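Long-range contacts in twin-arginine translocation pathway signal protein (Burkholderia phytofirmans, PDB 2RJO), which binds beta-D-galactopyranose in its cleft and probably serves as a periplasmic solute-binding protein delivering sugar to a membrane transporter: residues A[88-97]-A[108-116]; A[62-70]-A[257-268]. All blocks are in the same frame, centred on the assembly; numbering follows the deposited sequence.

Contact 1 of 2, residues A[88-97]-A[108-116]; sequences GAYVTTIWNK and PNYVAHLSY. With GAL (beta-D-galactopyranose), chain B.
Lys97 lays its aliphatic chain over the imidazole of His113, with CD of Lys97 3.5 Å from the centroid of the His113 ring and only 7° off the ring normal, a CH-pi contact. The chain rises from the cramped torsion between backbone N and carbonyl carbon (chi1 81°) and bends at its last torsion, carrying the ammonium past the ring to Leu101 O and Tyr323 OH. The two backbones form a parallel pair, strands 90-94 and 110-115, nearly aligned. Val91 N reaches Asn109 O at 2.8 Å in a nearly straight bond, whereas the return bond from Val111 N to Val91 O is weak. The register slips by one residue, as in a beta bulge: Val91 pairs with Tyr110 but Thr93 with His113, and Val111, with helix-like backbone angles, is the surplus residue. Regular pairing then resumes, with Thr93 N bound to Ala112 O, Leu114 N to Thr93 O and Trp95 N to Leu114 O. At the irregular end, Val111 CG2 meets the edge of the Tyr90 ring in its plane, 3.9 Å from Tyr90 CD1, and Tyr110 OH takes a weak hydrogen bond from Thr93 OG1.

Beyond the paired strands lies the sugar site. C4 of the galactopyranose sits 3.8 Å above one face of the Trp95 indole, displaced toward its rim, and Tyr116 meets the six-membered ring obliquely, planes at 34°. Trp95 NE1 is hydrogen-bonded to Tyr19 OH, while Asn96 ND2 donates to Pro71 O and, weakly, to O6 of the sugar. Such an aromatic platform is characteristic of sugar-binding proteins. Strand 90-94 lies between 110-115 and 65-69, which pairs with its other edge. Helix 74-87 packs against the face bearing Val91 and Tyr110, and helix 253-268 against the one bearing Leu114.

Contact 2 of 2, residues A[62-70]-A[257-268]; sequences GGNLVLNVD and GGIGLSMGLQAK. With GAL (beta-D-galactopyranose), chain B.
The side-chain amide of Asn68 lies flat against helix 257-268: CA of Gly260 sits over one face, 3.6 Å from Asn68 CG, and the carbonyl O of Gly257 meets the edge, close to the amide plane. There Asn68 ND2 donates to Gly257 O at 2.9 Å. The bond is bent, 138° at the hydrogen, and the nitrogen stands above the plane of the carbonyl it addresses. ND2 also donates to Leu256 O, a second carbonyl of the same helix. The amide points there because CG is anti to the backbone N (chi1 -178°). Beside it, Leu261 CD2 rests 3.4 Å from Asn68 CB and also touches Val66 O.

This is the helix-on-sheet packing of a periplasmic binding protein lobe with the type I, Rossmann-like architecture. The helix comes from far along the chain and runs against strand 65-69 with axes at 146°. Gly260 and Gly264 present bare backbone to the strand, which lets the axes come within 7.3 Å. Val66 packs on the bare backbone of Gly264, its CG1 lying 3.7 Å from Gly264 C, and its CG2 packs against Leu265 CD1 at 4.3 Å and against the Lys268 chain.

At the far end the Lys268 and Asn64 side chains cross at about a right angle, Lys268 NZ coming 3.2 Å from Asn64 OD1, an oxygen that is hydrogen-bonded to Thr6 OG1. At the opposite end of the strand, Asp70 OD1 accepts a hydrogen bond from O6 of the galactopyranose at 2.8 Å, while its OD2 bonds to Tyr20 OH.

Contacts 1 and 2 lie side by side in one lobe, their centres about 9 Å apart, because strands 65-69 and 90-94 are neighbours in the sheet. Probable hydrogen bonds stitch them: Thr92 N to Leu67 O at 2.8 Å and Leu67 N to Tyr90 O at 2.9 Å. The helix of contact 2 also reaches contact 1 directly, since Thr92 OG1 is hydrogen-bonded to Gly260 O. Both strands end at the sugar, where Trp95 CD1 packs 3.3 Å from Asp70 OD2, and Asp70 of contact 2 and, more weakly, Asn96 of contact 1 hydrogen-bond the same O6. Arg13, Tyr20, Arg154, Asn205 and Asp231 supply further hydrogen bonds to the galactopyranose.

Contact 1 of 2, residues A[88-97]-A[108-116]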
loop_
_atom_site.group_PDB
_atom_site.type_symbol
_atom_site.label_atom_id
_atom_site.label_comp_id
_atom_site.label_asym_id
_atom_site.label_seq_id
_atom_site.Cartn_x
_atom_site.Cartn_y
_atom_site.Cartn_z
ATOM N N GLY A 88 18.168 -10.485 -16.580
ATOM C CA GLY A 88 18.006 -11.852 -16.127
ATOM C C GLY A 88 17.651 -11.919 -14.650
ATOM O O GLY A 88 17.649 -12.997 -14.045
ATOM N N ALA A 89 17.371 -10.765 -14.054
ATOM C CA ALA A 89 16.997 -10.715 -12.645
ATOM C C ALA A 89 15.513 -11.079 -12.514
ATOM O O ALA A 89 14.814 -11.221 -13.517
ATOM C CB ALA A 89 17.247 -9.322 -12.099
ATOM N N TYR A 90 15.042 -11.225 -11.277
ATOM C CA TYR A 90 13.647 -11.569 -11.010
ATOM C C TYR A 90 12.995 -10.442 -10.219
ATOM O O TYR A 90 13.581 -9.931 -9.260
ATOM C CB TYR A 90 13.584 -12.874 -10.225
ATOM C CG TYR A 90 13.994 -14.073 -11.049
ATOM C CD1 TYR A 90 13.036 -14.883 -11.646
ATOM C CD2 TYR A 90 15.340 -14.341 -11.314
ATOM C CE1 TYR A 90 13.392 -15.921 -12.493
ATOM C CE2 TYR A 90 15.711 -15.385 -12.169
ATOM C CZ TYR A 90 14.722 -16.168 -12.756
ATOM O OH TYR A 90 15.051 -17.185 -13.624
ATOM N N VAL A 91 11.780 -10.062 -10.603
ATOM C CA VAL A 91 11.113 -8.957 -9.928
ATOM C C VAL A 91 9.644 -9.185 -9.608
ATOM O O VAL A 91 8.919 -9.832 -10.362
ATOM C CB VAL A 91 11.217 -7.678 -10.784
ATOM C CG1 VAL A 91 10.485 -7.889 -12.110
ATOM C CG2 VAL A 91 10.637 -6.486 -10.033
ATOM N N THR A 92 9.221 -8.628 -8.480
ATOM C CA THR A 92 7.842 -8.713 -8.026
ATOM C C THR A 92 7.350 -7.277 -7.875
ATOM O O THR A 92 8.063 -6.426 -7.352
ATOM C CB THR A 92 7.741 -9.448 -6.665
ATOM O OG1 THR A 92 7.868 -10.857 -6.880
ATOM C CG2 THR A 92 6.402 -9.166 -5.982
ATOM N N THR A 93 6.137 -7.018 -8.348
ATOM C CA THR A 93 5.552 -5.682 -8.270
ATOM C C THR A 93 4.474 -5.596 -7.197
ATOM O O THR A 93 3.770 -6.564 -6.936
ATOM C CB THR A 93 4.944 -5.266 -9.631
ATOM O OG1 THR A 93 6.000 -4.932 -10.535
ATOM C CG2 THR A 93 4.048 -4.057 -9.472
ATOM N N ILE A 94 4.356 -4.424 -6.584
ATOM C CA ILE A 94 3.363 -4.196 -5.546
ATOM C C ILE A 94 2.565 -2.929 -5.844
ATOM O O ILE A 94 3.148 -1.878 -6.080
ATOM C CB ILE A 94 4.020 -3.994 -4.159
ATOM C CG1 ILE A 94 5.043 -5.097 -3.882
ATOM C CG2 ILE A 94 2.950 -4.008 -3.078
ATOM C CD1 ILE A 94 4.429 -6.463 -3.697
ATOM N N TRP A 95 1.239 -3.035 -5.837
ATOM C CA TRP A 95 0.368 -1.880 -6.046
ATOM C C TRP A 95 0.258 -1.237 -7.431
ATOM O O TRP A 95 -0.795 -1.296 -8.056
ATOM C CB TRP A 95 0.727 -0.759 -5.054
ATOM C CG TRP A 95 0.385 -1.021 -3.592
ATOM C CD1 TRP A 95 1.233 -0.933 -2.529
ATOM C CD2 TRP A 95 -0.891 -1.403 -3.052
ATOM N NE1 TRP A 95 0.571 -1.241 -1.361
ATOM C CE2 TRP A 95 -0.732 -1.531 -1.653
ATOM C CE3 TRP A 95 -2.147 -1.649 -3.613
ATOM C CZ2 TRP A 95 -1.787 -1.897 -0.811
ATOM C CZ3 TRP A 95 -3.201 -2.018 -2.766
ATOM C CH2 TRP A 95 -3.008 -2.136 -1.389
ATOM N N ASN A 96 1.336 -0.611 -7.899
ATOM C CA ASN A 96 1.303 0.120 -9.169
ATOM C C ASN A 96 1.880 -0.536 -10.424
ATOM O O ASN A 96 3.003 -1.033 -10.428
ATOM C CB ASN A 96 1.986 1.488 -8.991
ATOM C CG ASN A 96 1.421 2.294 -7.835
ATOM O OD1 ASN A 96 0.234 2.600 -7.794
ATOM N ND2 ASN A 96 2.281 2.645 -6.887
ATOM N N LYS A 97 1.095 -0.504 -11.495
ATOM C CA LYS A 97 1.500 -1.041 -12.784
ATOM C C LYS A 97 0.415 -0.741 -13.810
ATOM O O LYS A 97 -0.748 -0.530 -13.452
ATOM C CB LYS A 97 1.702 -2.560 -12.718
ATOM C CG LYS A 97 0.409 -3.364 -12.805
ATOM C CD LYS A 97 0.691 -4.846 -13.012
ATOM C CE LYS A 97 -0.594 -5.637 -13.240
ATOM N NZ LYS A 97 -1.293 -5.303 -14.519
ATOM N N PRO A 108 10.418 -15.916 -17.164
ATOM C CA PRO A 108 10.002 -16.132 -15.772
ATOM C C PRO A 108 10.463 -14.972 -14.869
ATOM O O PRO A 108 10.206 -14.968 -13.658
ATOM C CB PRO A 108 10.729 -17.418 -15.428
ATOM C CG PRO A 108 12.112 -17.111 -16.009
ATOM C CD PRO A 108 11.790 -16.427 -17.364
ATOM N N ASN A 109 11.140 -13.995 -15.474
ATOM C CA ASN A 109 11.689 -12.849 -14.754
ATOM C C ASN A 109 10.682 -12.003 -13.968
ATOM O O ASN A 109 10.966 -11.579 -12.855
ATOM C CB ASN A 109 12.476 -11.970 -15.730
ATOM C CG ASN A 109 13.566 -12.746 -16.465
ATOM O OD1 ASN A 109 14.694 -12.869 -15.986
ATOM N ND2 ASN A 109 13.219 -13.294 -17.620
ATOM N N TYR A 110 9.513 -11.754 -14.540
ATOM C CA TYR A 110 8.485 -10.984 -13.854
ATOM C C TYR A 110 7.671 -12.013 -13.076
ATOM O O TYR A 110 6.676 -12.524 -13.573
ATOM C CB TYR A 110 7.589 -10.277 -14.868
ATOM C CG TYR A 110 6.664 -9.236 -14.285
ATOM C CD1 TYR A 110 6.548 -9.049 -12.907
ATOM C CD2 TYR A 110 5.899 -8.434 -15.124
ATOM C CE1 TYR A 110 5.691 -8.086 -12.385
ATOM C CE2 TYR A 110 5.048 -7.478 -14.620
ATOM C CZ TYR A 110 4.943 -7.303 -13.252
ATOM O OH TYR A 110 4.091 -6.338 -12.771
ATOM N N VAL A 111 8.114 -12.305 -11.858
ATOM C CA VAL A 111 7.478 -13.300 -11.004
ATOM C C VAL A 111 6.019 -13.054 -10.651
ATOM O O VAL A 111 5.174 -13.936 -10.826
ATOM C CB VAL A 111 8.263 -13.472 -9.702
ATOM C CG1 VAL A 111 7.609 -14.541 -8.842
ATOM C CG2 VAL A 111 9.703 -13.826 -10.019
ATOM N N ALA A 112 5.709 -11.871 -10.137
ATOM C CA ALA A 112 4.328 -11.608 -9.780
ATOM C C ALA A 112 4.018 -10.166 -9.412
ATOM O O ALA A 112 4.907 -9.370 -9.131
ATOM C CB ALA A 112 3.906 -12.535 -8.627
ATOM N N HIS A 113 2.729 -9.852 -9.446
ATOM C CA HIS A 113 2.218 -8.543 -9.078
ATOM C C HIS A 113 1.270 -8.819 -7.917
ATOM O O HIS A 113 0.421 -9.713 -7.997
ATOM C CB HIS A 113 1.441 -7.908 -10.233
ATOM C CG HIS A 113 0.813 -6.597 -9.881
ATOM N ND1 HIS A 113 1.552 -5.492 -9.516
ATOM C CD2 HIS A 113 -0.485 -6.223 -9.796
ATOM C CE1 HIS A 113 0.739 -4.497 -9.220
ATOM N NE2 HIS A 113 -0.504 -4.914 -9.380
ATOM N N LEU A 114 1.432 -8.081 -6.827
ATOM C CA LEU A 114 0.573 -8.266 -5.666
ATOM C C LEU A 114 -0.227 -6.999 -5.427
ATOM O O LEU A 114 0.268 -5.894 -5.625
ATOM C CB LEU A 114 1.406 -8.570 -4.422
ATOM C CG LEU A 114 2.346 -9.774 -4.484
ATOM C CD1 LEU A 114 2.998 -9.922 -3.125
ATOM C CD2 LEU A 114 1.589 -11.040 -4.868
ATOM N N SER A 115 -1.471 -7.154 -4.996
ATOM C CA SER A 115 -2.297 -5.995 -4.745
ATOM C C SER A 115 -3.508 -6.381 -3.920
ATOM O O SER A 115 -3.667 -7.535 -3.534
ATOM C CB SER A 115 -2.744 -5.380 -6.072
ATOM O OG SER A 115 -3.395 -4.137 -5.868
ATOM N N TYR A 116 -4.345 -5.397 -3.634
ATOM C CA TYR A 116 -5.559 -5.625 -2.875
ATOM C C TYR A 116 -6.650 -4.882 -3.612
ATOM O O TYR A 116 -6.366 -3.957 -4.382
ATOM C CB TYR A 116 -5.425 -5.071 -1.463
ATOM C CG TYR A 116 -4.403 -5.770 -0.617
ATOM C CD1 TYR A 116 -4.792 -6.614 0.406
ATOM C CD2 TYR A 116 -3.042 -5.556 -0.813
ATOM C CE1 TYR A 116 -3.852 -7.230 1.228
ATOM C CE2 TYR A 116 -2.090 -6.161 -0.000
ATOM C CZ TYR A 116 -2.502 -6.997 1.022
ATOM O OH TYR A 116 -1.576 -7.590 1.850
HETATM C C1 GAL B . 1.747 4.331 -0.010
HETATM C C2 GAL B . 0.385 4.028 0.656
HETATM C C3 GAL B . -0.040 2.591 0.279
HETATM C C4 GAL B . -0.148 2.495 -1.253
HETATM C C5 GAL B . 1.252 2.848 -1.828
HETATM C C6 GAL B . 1.184 2.772 -3.339
HETATM O O1 GAL B . 2.140 5.675 0.323
HETATM O O2 GAL B . 0.512 4.125 2.073
HETATM O O3 GAL B . -1.309 2.288 0.854
HETATM O O4 GAL B . -1.106 3.449 -1.709
HETATM O O5 GAL B . 1.636 4.213 -1.456
HETATM O O6 GAL B . 2.468 3.089 -3.844
#

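Contact 2 of 2, residues A[62-70]-A[257-268]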
loop_
_atom_site.group_PDB
_atom_site.type_symbol
_atom_site.label_atom_id
_atom_site.label_comp_id
_atom_site.label_asym_id
_atom_site.label_seq_id
_atom_site.Cartn_x
_atom_site.Cartn_y
_atom_site.Cartn_z
ATOM N N GLY A 62 25.475 -8.056 -11.935
ATOM C CA GLY A 62 25.474 -8.837 -13.155
ATOM C C GLY A 62 24.140 -9.541 -13.308
ATOM O O GLY A 62 24.073 -10.651 -13.837
ATOM N N GLY A 63 23.077 -8.898 -12.832
ATOM C CA GLY A 63 21.754 -9.483 -12.932
ATOM C C GLY A 63 21.375 -10.429 -11.805
ATOM O O GLY A 63 20.202 -10.768 -11.656
ATOM N N ASN A 64 22.347 -10.862 -11.009
ATOM C CA ASN A 64 22.073 -11.781 -9.906
ATOM C C ASN A 64 21.349 -11.029 -8.789
ATOM O O ASN A 64 21.901 -10.785 -7.717
ATOM C CB ASN A 64 23.396 -12.370 -9.416
ATOM C CG ASN A 64 23.209 -13.453 -8.377
ATOM O OD1 ASN A 64 22.232 -14.205 -8.408
ATOM N ND2 ASN A 64 24.164 -13.553 -7.456
ATOM N N LEU A 65 20.095 -10.675 -9.058
ATOM C CA LEU A 65 19.301 -9.902 -8.113
ATOM C C LEU A 65 17.816 -10.275 -8.083
ATOM O O LEU A 65 17.241 -10.680 -9.094
ATOM C CB LEU A 65 19.461 -8.412 -8.455
ATOM C CG LEU A 65 18.515 -7.356 -7.871
ATOM C CD1 LEU A 65 18.836 -7.093 -6.417
ATOM C CD2 LEU A 65 18.659 -6.064 -8.669
ATOM N N VAL A 66 17.214 -10.137 -6.907
ATOM C CA VAL A 66 15.796 -10.401 -6.712
ATOM C C VAL A 66 15.204 -9.116 -6.139
ATOM O O VAL A 66 15.502 -8.731 -5.010
ATOM C CB VAL A 66 15.546 -11.552 -5.719
ATOM C CG1 VAL A 66 14.054 -11.694 -5.453
ATOM C CG2 VAL A 66 16.095 -12.852 -6.284
ATOM N N LEU A 67 14.365 -8.464 -6.931
ATOM C CA LEU A 67 13.754 -7.203 -6.543
ATOM C C LEU A 67 12.264 -7.250 -6.206
ATOM O O LEU A 67 11.472 -7.848 -6.934
ATOM C CB LEU A 67 13.977 -6.193 -7.665
ATOM C CG LEU A 67 13.373 -4.808 -7.467
ATOM C CD1 LEU A 67 14.098 -4.121 -6.329
ATOM C CD2 LEU A 67 13.496 -4.009 -8.740
ATOM N N ASN A 68 11.894 -6.619 -5.093
ATOM C CA ASN A 68 10.497 -6.521 -4.670
ATOM C C ASN A 68 10.234 -5.025 -4.655
ATOM O O ASN A 68 10.657 -4.330 -3.730
ATOM C CB ASN A 68 10.290 -7.102 -3.269
ATOM C CG ASN A 68 8.836 -7.044 -2.832
ATOM O OD1 ASN A 68 7.942 -6.934 -3.664
ATOM N ND2 ASN A 68 8.594 -7.135 -1.525
ATOM N N VAL A 69 9.539 -4.529 -5.674
ATOM C CA VAL A 69 9.299 -3.095 -5.797
ATOM C C VAL A 69 7.859 -2.590 -5.850
ATOM O O VAL A 69 6.977 -3.206 -6.451
ATOM C CB VAL A 69 10.037 -2.547 -7.053
ATOM C CG1 VAL A 69 9.545 -3.284 -8.300
ATOM C CG2 VAL A 69 9.810 -1.046 -7.201
ATOM N N ASP A 70 7.656 -1.443 -5.212
ATOM C CA ASP A 70 6.379 -0.736 -5.161
ATOM C C ASP A 70 6.660 0.467 -6.078
ATOM O O ASP A 70 7.193 1.478 -5.629
ATOM C CB ASP A 70 6.115 -0.255 -3.723
ATOM C CG ASP A 70 4.793 0.499 -3.569
ATOM O OD1 ASP A 70 4.315 1.121 -4.544
ATOM O OD2 ASP A 70 4.233 0.484 -2.452
ATOM N N GLY A 257 6.532 -6.918 2.226
ATOM C CA GLY A 257 7.950 -6.712 1.982
ATOM C C GLY A 257 8.785 -7.974 1.869
ATOM O O GLY A 257 9.701 -8.053 1.043
ATOM N N GLY A 258 8.475 -8.961 2.707
ATOM C CA GLY A 258 9.221 -10.201 2.685
ATOM C C GLY A 258 8.728 -11.213 1.675
ATOM O O GLY A 258 9.535 -11.829 0.979
ATOM N N ILE A 259 7.414 -11.390 1.589
ATOM C CA ILE A 259 6.844 -12.353 0.659
ATOM C C ILE A 259 7.201 -12.033 -0.800
ATOM O O ILE A 259 7.510 -12.936 -1.569
ATOM C CB ILE A 259 5.306 -12.426 0.810
ATOM C CG1 ILE A 259 4.814 -13.830 0.433
ATOM C CG2 ILE A 259 4.637 -11.382 -0.093
ATOM C CD1 ILE A 259 5.383 -14.940 1.292
ATOM N N GLY A 260 7.170 -10.754 -1.168
ATOM C CA GLY A 260 7.511 -10.367 -2.529
ATOM C C GLY A 260 8.855 -10.948 -2.936
ATOM O O GLY A 260 8.986 -11.537 -4.014
ATOM N N LEU A 261 9.849 -10.789 -2.062
ATOM C CA LEU A 261 11.193 -11.310 -2.299
ATOM C C LEU A 261 11.219 -12.840 -2.242
ATOM O O LEU A 261 11.950 -13.478 -2.985
ATOM C CB LEU A 261 12.164 -10.767 -1.254
ATOM C CG LEU A 261 12.491 -9.276 -1.217
ATOM C CD1 LEU A 261 13.401 -9.017 -0.030
ATOM C CD2 LEU A 261 13.165 -8.842 -2.514
ATOM N N SER A 262 10.431 -13.418 -1.342
ATOM C CA SER A 262 10.377 -14.864 -1.211
ATOM C C SER A 262 9.933 -15.489 -2.542
ATOM O O SER A 262 10.571 -16.417 -3.038
ATOM C CB SER A 262 9.414 -15.245 -0.086
ATOM O OG SER A 262 9.400 -16.640 0.128
HETATM N N MSE A 263 8.846 -14.975 -3.114
HETATM C CA MSE A 263 8.339 -15.468 -4.397
HETATM C C MSE A 263 9.448 -15.370 -5.438
HETATM O O MSE A 263 9.747 -16.331 -6.158
HETATM C CB MSE A 263 7.161 -14.619 -4.888
HETATM C CG MSE A 263 5.847 -14.858 -4.183
HETATM SE SE MSE A 263 4.590 -13.669 -4.685
HETATM C CE MSE A 263 4.023 -13.157 -3.135
ATOM N N GLY A 264 10.048 -14.187 -5.507
ATOM C CA GLY A 264 11.110 -13.950 -6.457
ATOM C C GLY A 264 12.298 -14.876 -6.298
ATOM O O GLY A 264 12.816 -15.378 -7.291
ATOM N N LEU A 265 12.728 -15.108 -5.060
ATOM C CA LEU A 265 13.874 -15.966 -4.805
ATOM C C LEU A 265 13.588 -17.421 -5.156
ATOM O O LEU A 265 14.452 -18.111 -5.707
ATOM C CB LEU A 265 14.327 -15.843 -3.341
ATOM C CG LEU A 265 15.595 -16.612 -2.910
ATOM C CD1 LEU A 265 16.771 -16.264 -3.830
ATOM C CD2 LEU A 265 15.935 -16.286 -1.454
ATOM N N GLN A 266 12.378 -17.888 -4.850
ATOM C CA GLN A 266 12.001 -19.253 -5.153
ATOM C C GLN A 266 11.847 -19.453 -6.651
ATOM O O GLN A 266 11.990 -20.565 -7.151
ATOM C CB GLN A 266 10.707 -19.632 -4.437
ATOM C CG GLN A 266 10.892 -19.802 -2.946
ATOM C CD GLN A 266 9.770 -20.574 -2.288
ATOM O OE1 GLN A 266 9.294 -21.574 -2.821
ATOM N NE2 GLN A 266 9.355 -20.123 -1.109
ATOM N N ALA A 267 11.544 -18.383 -7.373
ATOM C CA ALA A 267 11.411 -18.493 -8.819
ATOM C C ALA A 267 12.819 -18.642 -9.383
ATOM O O ALA A 267 13.065 -19.502 -10.218
ATOM C CB ALA A 267 10.742 -17.251 -9.390
ATOM N N LYS A 268 13.742 -17.815 -8.895
ATOM C CA LYS A 268 15.134 -17.846 -9.344
ATOM C C LYS A 268 15.789 -19.186 -9.053
ATOM O O LYS A 268 16.607 -19.665 -9.836
ATOM C CB LYS A 268 15.948 -16.732 -8.671
ATOM C CG LYS A 268 17.409 -16.705 -9.100
ATOM C CD LYS A 268 18.200 -15.635 -8.360
ATOM C CE LYS A 268 19.683 -15.690 -8.719
ATOM N NZ LYS A 268 19.952 -15.511 -10.173
HETATM C C1 GAL B . 1.747 4.331 -0.010
HETATM C C2 GAL B . 0.385 4.028 0.656
HETATM C C3 GAL B . -0.040 2.591 0.279
HETATM C C4 GAL B . -0.148 2.495 -1.253
HETATM C C5 GAL B . 1.252 2.848 -1.828
HETATM C C6 GAL B . 1.184 2.772 -3.339
HETATM O O1 GAL B . 2.140 5.675 0.323
HETATM O O2 GAL B . 0.512 4.125 2.073
HETATM O O3 GAL B . -1.309 2.288 0.854
HETATM O O4 GAL B . -1.106 3.449 -1.709
HETATM O O5 GAL B . 1.636 4.213 -1.456
HETATM O O6 GAL B . 2.468 3.089 -3.844
#